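Local coordinates for histone-lysine N-methyltransferase family member SUVH9 (Arabidopsis thaliana, PDB 4NJ5), which acts in gene silencing, lacks methyltransferase activity, and may bind methylated DNA and recruit RNA polymerase V to chromatin in RNA-directed DNA methylation, at residues Q333-H338 with P437-I442; L266-D271 with V365-E370. All blocks are in the same frame, centred on the assembly; numbering follows the deposited sequence.

Contact 1: residues Q333-H338 with P437-I442; sequences QKPLIH and PSYPDI
The first torsion of Tyr439 sets its CG anti to the backbone N (chi1 -172°), and one face of the ring meets Pro335 CD; in Ile442, CG1 sits between backbone N and carbonyl carbon, and the extended second torsion (172°) carries CD1 to the same proline. The result is a worked example of a proline used as a CH-pi donor. Pro335 CD stands 3.3 Å from the centroid of the Tyr439 ring and only 5° off its normal, almost exactly over the middle of that face. The two side chains meet tip to tip. Pro335 CB touches Ile442 CD1 at 3.6 Å, and Pro335 CG packs on Pro440 CD at 3.8 Å, so three residues of 437-442 touch one proline. Gln333 O lies at the tyrosine's edge, 3.5 Å from Tyr439 CD2, and also receives a hydrogen bond from Arg436. The polar link is a water, 2.9 Å from Tyr439 OH, that donates to Gln333 OE1 at 3.0 Å; Gln333 NE2 is held by Ser418 O. The touching residues are all loop, a proline-aromatic packing between the pre-SET region, whose cysteines hold a triangular cluster of three zinc ions, and the SET-domain loop between helix 397-405 and strand 448-450.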
ATOM      1  N   GLN A 333       8.375 -13.388   0.231  1.00 19.09           N
ATOM      2  CA  GLN A 333       9.589 -13.283   1.043  1.00 24.95           C
ATOM      3  C   GLN A 333      10.589 -14.388   0.679  1.00 24.98           C
ATOM      4  O   GLN A 333      10.197 -15.505   0.343  1.00 24.29           O
ATOM      5  CB  GLN A 333       9.262 -13.387   2.544  1.00 19.32           C
ATOM      6  CG  GLN A 333       8.512 -12.199   3.144  1.00 21.54           C
ATOM      7  CD  GLN A 333       8.415 -12.283   4.663  1.00 22.60           C
ATOM      8  OE1 GLN A 333       9.288 -12.852   5.321  1.00 21.87           O
ATOM      9  NE2 GLN A 333       7.350 -11.718   5.224  1.00 21.87           N
ATOM     10  N   LYS A 334      11.879 -14.067   0.746  1.00 19.11           N
ATOM     11  CA  LYS A 334      12.954 -15.050   0.572  1.00 25.96           C
ATOM     12  C   LYS A 334      14.119 -14.683   1.500  1.00 22.45           C
ATOM     13  O   LYS A 334      14.269 -13.526   1.859  1.00 19.92           O
ATOM     14  CB  LYS A 334      13.397 -15.175  -0.904  1.00 30.28           C
ATOM     15  CG  LYS A 334      13.116 -13.963  -1.778  1.00 34.59           C
ATOM     16  CD  LYS A 334      12.569 -14.391  -3.152  1.00 41.81           C
ATOM     17  CE  LYS A 334      13.408 -15.497  -3.796  1.00 50.68           C
ATOM     18  NZ  LYS A 334      14.742 -15.007  -4.248  1.00 54.69           N
ATOM     19  N   PRO A 335      14.938 -15.663   1.909  1.00 20.87           N
ATOM     20  CA  PRO A 335      16.017 -15.347   2.858  1.00 21.13           C
ATOM     21  C   PRO A 335      17.104 -14.455   2.259  1.00 20.51           C
ATOM     22  O   PRO A 335      17.828 -13.776   2.992  1.00 24.63           O
ATOM     23  CB  PRO A 335      16.607 -16.723   3.195  1.00 22.49           C
ATOM     24  CG  PRO A 335      16.286 -17.572   2.009  1.00 23.27           C
ATOM     25  CD  PRO A 335      14.953 -17.077   1.501  1.00 21.90           C
ATOM     26  N   LEU A 336      17.210 -14.462   0.937  1.00 20.18           N
ATOM     27  CA  LEU A 336      18.240 -13.702   0.246  1.00 20.91           C
ATOM     28  C   LEU A 336      17.837 -13.434  -1.198  1.00 20.20           C
ATOM     29  O   LEU A 336      17.463 -14.349  -1.930  1.00 22.66           O
ATOM     30  CB  LEU A 336      19.573 -14.455   0.286  1.00 20.78           C
ATOM     31  CG  LEU A 336      20.788 -13.761  -0.329  1.00 20.70           C
ATOM     32  CD1 LEU A 336      21.097 -12.460   0.403  1.00 20.15           C
ATOM     33  CD2 LEU A 336      21.984 -14.692  -0.305  1.00 21.86           C
ATOM     34  N   ILE A 337      17.912 -12.173  -1.601  1.00 18.58           N
ATOM     35  CA  ILE A 337      17.611 -11.804  -2.975  1.00 18.25           C
ATOM     36  C   ILE A 337      18.887 -11.468  -3.745  1.00 21.22           C
ATOM     37  O   ILE A 337      19.673 -10.614  -3.327  1.00 23.28           O
ATOM     38  CB  ILE A 337      16.643 -10.608  -3.042  1.00 17.41           C
ATOM     39  CG1 ILE A 337      15.344 -10.930  -2.296  1.00 17.25           C
ATOM     40  CG2 ILE A 337      16.361 -10.239  -4.490  1.00 17.27           C
ATOM     41  CD1 ILE A 337      14.344  -9.791  -2.278  1.00 16.57           C
ATOM     42  N   HIS A 338      19.092 -12.158  -4.864  1.00 19.28           N
ATOM     43  CA  HIS A 338      20.202 -11.854  -5.760  1.00 19.51           C
ATOM     44  C   HIS A 338      19.706 -11.028  -6.943  1.00 19.19           C
ATOM     45  O   HIS A 338      19.107 -11.563  -7.879  1.00 19.42           O
ATOM     46  CB  HIS A 338      20.862 -13.138  -6.273  1.00 20.56           C
ATOM     47  CG  HIS A 338      21.443 -14.000  -5.195  1.00 25.76           C
ATOM     48  ND1 HIS A 338      22.755 -13.899  -4.788  1.00 26.24           N
ATOM     49  CD2 HIS A 338      20.890 -14.987  -4.449  1.00 24.91           C
ATOM     50  CE1 HIS A 338      22.987 -14.784  -3.832  1.00 27.32           C
ATOM     51  NE2 HIS A 338      21.874 -15.456  -3.610  1.00 27.48           N
ATOM     52  N   PRO A 437       7.144 -21.925  -3.758  1.00 44.51           N
ATOM     53  CA  PRO A 437       8.524 -22.069  -4.223  1.00 48.80           C
ATOM     54  C   PRO A 437       9.479 -22.111  -3.039  1.00 55.20           C
ATOM     55  O   PRO A 437       9.201 -21.503  -2.007  1.00 55.07           O
ATOM     56  CB  PRO A 437       8.745 -20.795  -5.037  1.00 39.03           C
ATOM     57  CG  PRO A 437       7.394 -20.449  -5.542  1.00 38.09           C
ATOM     58  CD  PRO A 437       6.458 -20.804  -4.421  1.00 39.93           C
ATOM     59  N   SER A 438      10.589 -22.823  -3.194  1.00 76.47           N
ATOM     60  CA  SER A 438      11.509 -23.065  -2.088  1.00 77.34           C
ATOM     61  C   SER A 438      12.084 -21.799  -1.435  1.00 74.45           C
ATOM     62  O   SER A 438      12.523 -20.869  -2.114  1.00 73.19           O
ATOM     63  CB  SER A 438      12.634 -24.008  -2.531  1.00 66.41           C
ATOM     64  OG  SER A 438      13.316 -23.509  -3.668  1.00 66.17           O
ATOM     65  N   TYR A 439      12.043 -21.785  -0.105  1.00 49.56           N
ATOM     66  CA  TYR A 439      12.696 -20.785   0.738  1.00 44.62           C
ATOM     67  C   TYR A 439      13.876 -21.505   1.379  1.00 43.49           C
ATOM     68  O   TYR A 439      13.721 -22.171   2.404  1.00 44.60           O
ATOM     69  CB  TYR A 439      11.722 -20.324   1.828  1.00 46.17           C
ATOM     70  CG  TYR A 439      12.167 -19.150   2.690  1.00 41.98           C
ATOM     71  CD1 TYR A 439      13.151 -19.296   3.659  1.00 39.52           C
ATOM     72  CD2 TYR A 439      11.556 -17.911   2.566  1.00 36.34           C
ATOM     73  CE1 TYR A 439      13.534 -18.232   4.454  1.00 38.75           C
ATOM     74  CE2 TYR A 439      11.930 -16.842   3.355  1.00 32.67           C
ATOM     75  CZ  TYR A 439      12.919 -17.009   4.296  1.00 36.92           C
ATOM     76  OH  TYR A 439      13.294 -15.949   5.080  1.00 39.18           O
ATOM     77  N   PRO A 440      15.065 -21.386   0.773  1.00 57.08           N
ATOM     78  CA  PRO A 440      16.215 -22.204   1.184  1.00 56.69           C
ATOM     79  C   PRO A 440      16.724 -21.927   2.601  1.00 58.80           C
ATOM     80  O   PRO A 440      16.722 -20.783   3.058  1.00 59.28           O
ATOM     81  CB  PRO A 440      17.294 -21.841   0.150  1.00 32.68           C
ATOM     82  CG  PRO A 440      16.911 -20.487  -0.345  1.00 30.70           C
ATOM     83  CD  PRO A 440      15.409 -20.438  -0.303  1.00 33.41           C
ATOM     84  N   ASP A 441      17.151 -22.985   3.286  1.00 45.98           N
ATOM     85  CA  ASP A 441      17.756 -22.846   4.603  1.00 47.80           C
ATOM     86  C   ASP A 441      19.199 -22.390   4.438  1.00 45.35           C
ATOM     87  O   ASP A 441      20.056 -23.166   4.023  1.00 45.93           O
ATOM     88  CB  ASP A 441      17.710 -24.175   5.363  1.00 65.35           C
ATOM     89  CG  ASP A 441      18.034 -24.018   6.841  1.00 70.83           C
ATOM     90  OD1 ASP A 441      19.226 -23.855   7.183  1.00 72.34           O
ATOM     91  OD2 ASP A 441      17.095 -24.066   7.663  1.00 72.70           O
ATOM     92  N   ILE A 442      19.458 -21.125   4.749  1.00 46.75           N
ATOM     93  CA  ILE A 442      20.805 -20.571   4.654  1.00 47.00           C
ATOM     94  C   ILE A 442      21.255 -20.069   6.023  1.00 45.15           C
ATOM     95  O   ILE A 442      20.422 -19.855   6.904  1.00 44.77           O
ATOM     96  CB  ILE A 442      20.867 -19.405   3.643  1.00 42.57           C
ATOM     97  CG1 ILE A 442      20.002 -18.237   4.117  1.00 38.88           C
ATOM     98  CG2 ILE A 442      20.442 -19.867   2.258  1.00 44.02           C
ATOM     99  CD1 ILE A 442      20.162 -16.999   3.273  1.00 35.95           C
TER
HETATM  100  O   HOH W   1      12.175 -13.314   4.907  1.00 24.45           O

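Contact 2: residues L266-D271 with V365-E370; sequences LFNDID and VFRSLE
Arg367 and Asp271 form a side-on salt bridge where strand 363-367 ends. Arg367 NE reaches Asp271 OD1 at 3.1 Å and Arg367 NH2 reaches Asp271 OD2 at 2.9 Å, one nitrogen to each oxygen on its syn side, although the carboxylate and guanidinium planes are turned 41° apart. The arginine chain, bent at chi2 (81°), runs beside Asn268, whose OD1 lies 3.1 Å from Arg367 CB. That amide oxygen takes the backbone N-H groups of Ile270 and Asp271 from the same face of its plane, an Asx turn within an Asx motif. Asn268 ND2 donates to Asp271 OD1 at 3.0 Å and also to Asp273 O, so the turn probably fixes the carboxylate that meets the arginine. Ile270 CD1 packs 4.1 Å from Leu369 CG. Behind the turn, the strands pair through Phe267 N to Val365 O (2.9 Å) and Arg367 N to Phe267 O (2.9 Å). Leu266 and Val365 share one face of the sheet and both touch Trp373; the other face carries Phe267 and Phe366. Strands 264-267 and 363-367 form the centre of a four-stranded mixed sheet, flanked by the antiparallel strands 250-252 and 373-377.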
ATOM      1  N   LEU A 266      11.742  16.916   6.901  1.00 19.74           N
ATOM      2  CA  LEU A 266      11.904  16.877   8.348  1.00 20.34           C
ATOM      3  C   LEU A 266      10.907  17.835   8.985  1.00 21.29           C
ATOM      4  O   LEU A 266      10.991  19.047   8.795  1.00 22.07           O
ATOM      5  CB  LEU A 266      13.327  17.260   8.748  1.00 28.53           C
ATOM      6  CG  LEU A 266      13.544  17.297  10.260  1.00 29.83           C
ATOM      7  CD1 LEU A 266      13.368  15.905  10.845  1.00 29.94           C
ATOM      8  CD2 LEU A 266      14.906  17.867  10.611  1.00 28.86           C
ATOM      9  N   PHE A 267       9.968  17.286   9.745  1.00 29.20           N
ATOM     10  CA  PHE A 267       8.857  18.067  10.272  1.00 31.25           C
ATOM     11  C   PHE A 267       8.760  17.960  11.786  1.00 31.64           C
ATOM     12  O   PHE A 267       8.923  16.883  12.350  1.00 29.26           O
ATOM     13  CB  PHE A 267       7.551  17.600   9.636  1.00 27.41           C
ATOM     14  CG  PHE A 267       6.359  18.412  10.039  1.00 30.54           C
ATOM     15  CD1 PHE A 267       6.135  19.657   9.474  1.00 30.68           C
ATOM     16  CD2 PHE A 267       5.457  17.930  10.974  1.00 29.58           C
ATOM     17  CE1 PHE A 267       5.036  20.410   9.839  1.00 32.71           C
ATOM     18  CE2 PHE A 267       4.355  18.677  11.342  1.00 31.14           C
ATOM     19  CZ  PHE A 267       4.145  19.920  10.774  1.00 32.05           C
ATOM     20  N   ASN A 268       8.488  19.084  12.440  1.00 32.13           N
ATOM     21  CA  ASN A 268       8.363  19.113  13.893  1.00 30.88           C
ATOM     22  C   ASN A 268       7.430  20.230  14.344  1.00 30.32           C
ATOM     23  O   ASN A 268       7.829  21.392  14.427  1.00 30.56           O
ATOM     24  CB  ASN A 268       9.743  19.258  14.543  1.00 35.94           C
ATOM     25  CG  ASN A 268       9.685  19.281  16.065  1.00 42.27           C
ATOM     26  OD1 ASN A 268       8.644  19.023  16.668  1.00 47.54           O
ATOM     27  ND2 ASN A 268      10.817  19.588  16.692  1.00 39.93           N
ATOM     28  N   ASP A 269       6.183  19.865  14.630  1.00 26.18           N
ATOM     29  CA  ASP A 269       5.178  20.821  15.086  1.00 30.08           C
ATOM     30  C   ASP A 269       4.922  20.672  16.580  1.00 34.73           C
ATOM     31  O   ASP A 269       3.897  21.119  17.090  1.00 33.60           O
ATOM     32  CB  ASP A 269       3.869  20.643  14.309  1.00 37.42           C
ATOM     33  CG  ASP A 269       3.203  19.301  14.572  1.00 39.44           C
ATOM     34  OD1 ASP A 269       3.873  18.382  15.089  1.00 41.96           O
ATOM     35  OD2 ASP A 269       2.006  19.160  14.248  1.00 37.43           O
ATOM     36  N   ILE A 270       5.866  20.041  17.274  1.00 50.17           N
ATOM     37  CA  ILE A 270       5.730  19.756  18.700  1.00 52.26           C
ATOM     38  C   ILE A 270       6.694  20.589  19.555  1.00 55.85           C
ATOM     39  O   ILE A 270       6.268  21.268  20.489  1.00 62.75           O
ATOM     40  CB  ILE A 270       5.914  18.247  18.981  1.00 44.72           C
ATOM     41  CG1 ILE A 270       4.706  17.455  18.458  1.00 41.45           C
ATOM     42  CG2 ILE A 270       6.131  17.994  20.468  1.00 41.82           C
ATOM     43  CD1 ILE A 270       4.896  15.951  18.486  1.00 41.33           C
ATOM     44  N   ASP A 271       7.987  20.534  19.238  1.00 47.65           N
ATOM     45  CA  ASP A 271       8.988  21.334  19.950  1.00 45.19           C
ATOM     46  C   ASP A 271      10.119  21.827  19.048  1.00 44.45           C
ATOM     47  O   ASP A 271       9.957  21.932  17.834  1.00 43.66           O
ATOM     48  CB  ASP A 271       9.557  20.572  21.157  1.00 45.73           C
ATOM     49  CG  ASP A 271      10.193  19.244  20.769  1.00 43.57           C
ATOM     50  OD1 ASP A 271      10.531  19.050  19.580  1.00 39.60           O
ATOM     51  OD2 ASP A 271      10.363  18.389  21.661  1.00 45.83           O
ATOM     52  N   VAL A 365      10.276  12.564   7.943  1.00 25.14           N
ATOM     53  CA  VAL A 365      10.674  12.239   9.301  1.00 22.83           C
ATOM     54  C   VAL A 365      10.048  13.292  10.197  1.00 25.01           C
ATOM     55  O   VAL A 365      10.369  14.471  10.094  1.00 26.53           O
ATOM     56  CB  VAL A 365      12.204  12.279   9.452  1.00 21.55           C
ATOM     57  CG1 VAL A 365      12.611  12.014  10.897  1.00 22.06           C
ATOM     58  CG2 VAL A 365      12.849  11.271   8.519  1.00 20.58           C
ATOM     59  N   PHE A 366       9.136  12.874  11.062  1.00 22.83           N
ATOM     60  CA  PHE A 366       8.372  13.824  11.849  1.00 23.99           C
ATOM     61  C   PHE A 366       8.525  13.569  13.340  1.00 30.22           C
ATOM     62  O   PHE A 366       8.676  12.428  13.779  1.00 26.90           O
ATOM     63  CB  PHE A 366       6.895  13.780  11.454  1.00 25.10           C
ATOM     64  CG  PHE A 366       6.219  12.490  11.799  1.00 26.06           C
ATOM     65  CD1 PHE A 366       6.337  11.388  10.969  1.00 27.15           C
ATOM     66  CD2 PHE A 366       5.467  12.378  12.957  1.00 25.32           C
ATOM     67  CE1 PHE A 366       5.719  10.196  11.285  1.00 28.84           C
ATOM     68  CE2 PHE A 366       4.845  11.190  13.281  1.00 27.44           C
ATOM     69  CZ  PHE A 366       4.971  10.096  12.443  1.00 30.75           C
ATOM     70  N   ARG A 367       8.492  14.647  14.113  1.00 31.03           N
ATOM     71  CA  ARG A 367       8.581  14.557  15.557  1.00 30.15           C
ATOM     72  C   ARG A 367       7.296  13.939  16.089  1.00 30.85           C
ATOM     73  O   ARG A 367       6.213  14.171  15.548  1.00 28.11           O
ATOM     74  CB  ARG A 367       8.801  15.948  16.153  1.00 39.23           C
ATOM     75  CG  ARG A 367       8.953  15.981  17.665  1.00 42.81           C
ATOM     76  CD  ARG A 367      10.361  15.622  18.106  1.00 44.84           C
ATOM     77  NE  ARG A 367      10.568  15.940  19.515  1.00 48.04           N
ATOM     78  CZ  ARG A 367      10.394  15.079  20.513  1.00 48.58           C
ATOM     79  NH1 ARG A 367      10.018  13.832  20.260  1.00 44.39           N
ATOM     80  NH2 ARG A 367      10.600  15.464  21.767  1.00 50.27           N
ATOM     81  N   SER A 368       7.433  13.136  17.136  1.00 40.37           N
ATOM     82  CA  SER A 368       6.308  12.475  17.777  1.00 46.28           C
ATOM     83  C   SER A 368       6.613  12.373  19.264  1.00 48.38           C
ATOM     84  O   SER A 368       7.753  12.580  19.678  1.00 49.50           O
ATOM     85  CB  SER A 368       6.095  11.082  17.170  1.00 56.08           C
ATOM     86  OG  SER A 368       5.655  10.145  18.144  1.00 60.34           O
ATOM     87  N   LEU A 369       5.603  12.056  20.066  1.00 46.36           N
ATOM     88  CA  LEU A 369       5.789  11.951  21.509  1.00 50.36           C
ATOM     89  C   LEU A 369       6.022  10.508  21.943  1.00 51.18           C
ATOM     90  O   LEU A 369       6.976  10.204  22.659  1.00 48.92           O
ATOM     91  CB  LEU A 369       4.580  12.530  22.235  1.00 44.25           C
ATOM     92  CG  LEU A 369       4.369  14.038  22.116  1.00 45.98           C
ATOM     93  CD1 LEU A 369       2.896  14.366  22.296  1.00 44.97           C
ATOM     94  CD2 LEU A 369       5.213  14.785  23.144  1.00 35.21           C
ATOM     95  N   GLU A 370       5.141   9.623  21.492  1.00 50.74           N
ATOM     96  CA  GLU A 370       5.187   8.202  21.838  1.00 57.36           C
ATOM     97  C   GLU A 370       6.380   7.490  21.196  1.00 55.86           C
ATOM     98  O   GLU A 370       6.957   6.574  21.781  1.00 56.30           O
ATOM     99  CB  GLU A 370       3.860   7.525  21.481  1.00 90.52           C
ATOM    100  CG  GLU A 370       3.474   7.590  19.998  1.00 96.19           C
ATOM    101  CD  GLU A 370       3.160   9.007  19.517  1.00100.53           C
ATOM    102  OE1 GLU A 370       2.647   9.812  20.327  1.00102.84           O
ATOM    103  OE2 GLU A 370       3.449   9.323  18.339  1.00100.91           O
TER
HETATM  104  O   HOH W   2       5.539  16.182  14.210  1.00 31.12           O

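How the contacts relate
From the N terminus, the chain passes the SRA region and reaches 266-271, the first half of contact 2. It then runs through the zinc-binding cysteines from Cys302 to Cys314, supplies 333-338 to contact 1, and adds the cysteines from Cys340 to Cys350. Segment 365-370 next closes the loop of contact 2, and 437-442 closes that of contact 1 still later. The two closures therefore cross, and each spans over 90 residues. Their centres lie 38 Å apart, with nearest atoms about 23 Å apart, so they do not touch. Contact 2 ties strand 264-267 to strand 363-367; contact 1 joins the zinc-binding pre-SET part to a later SET loop.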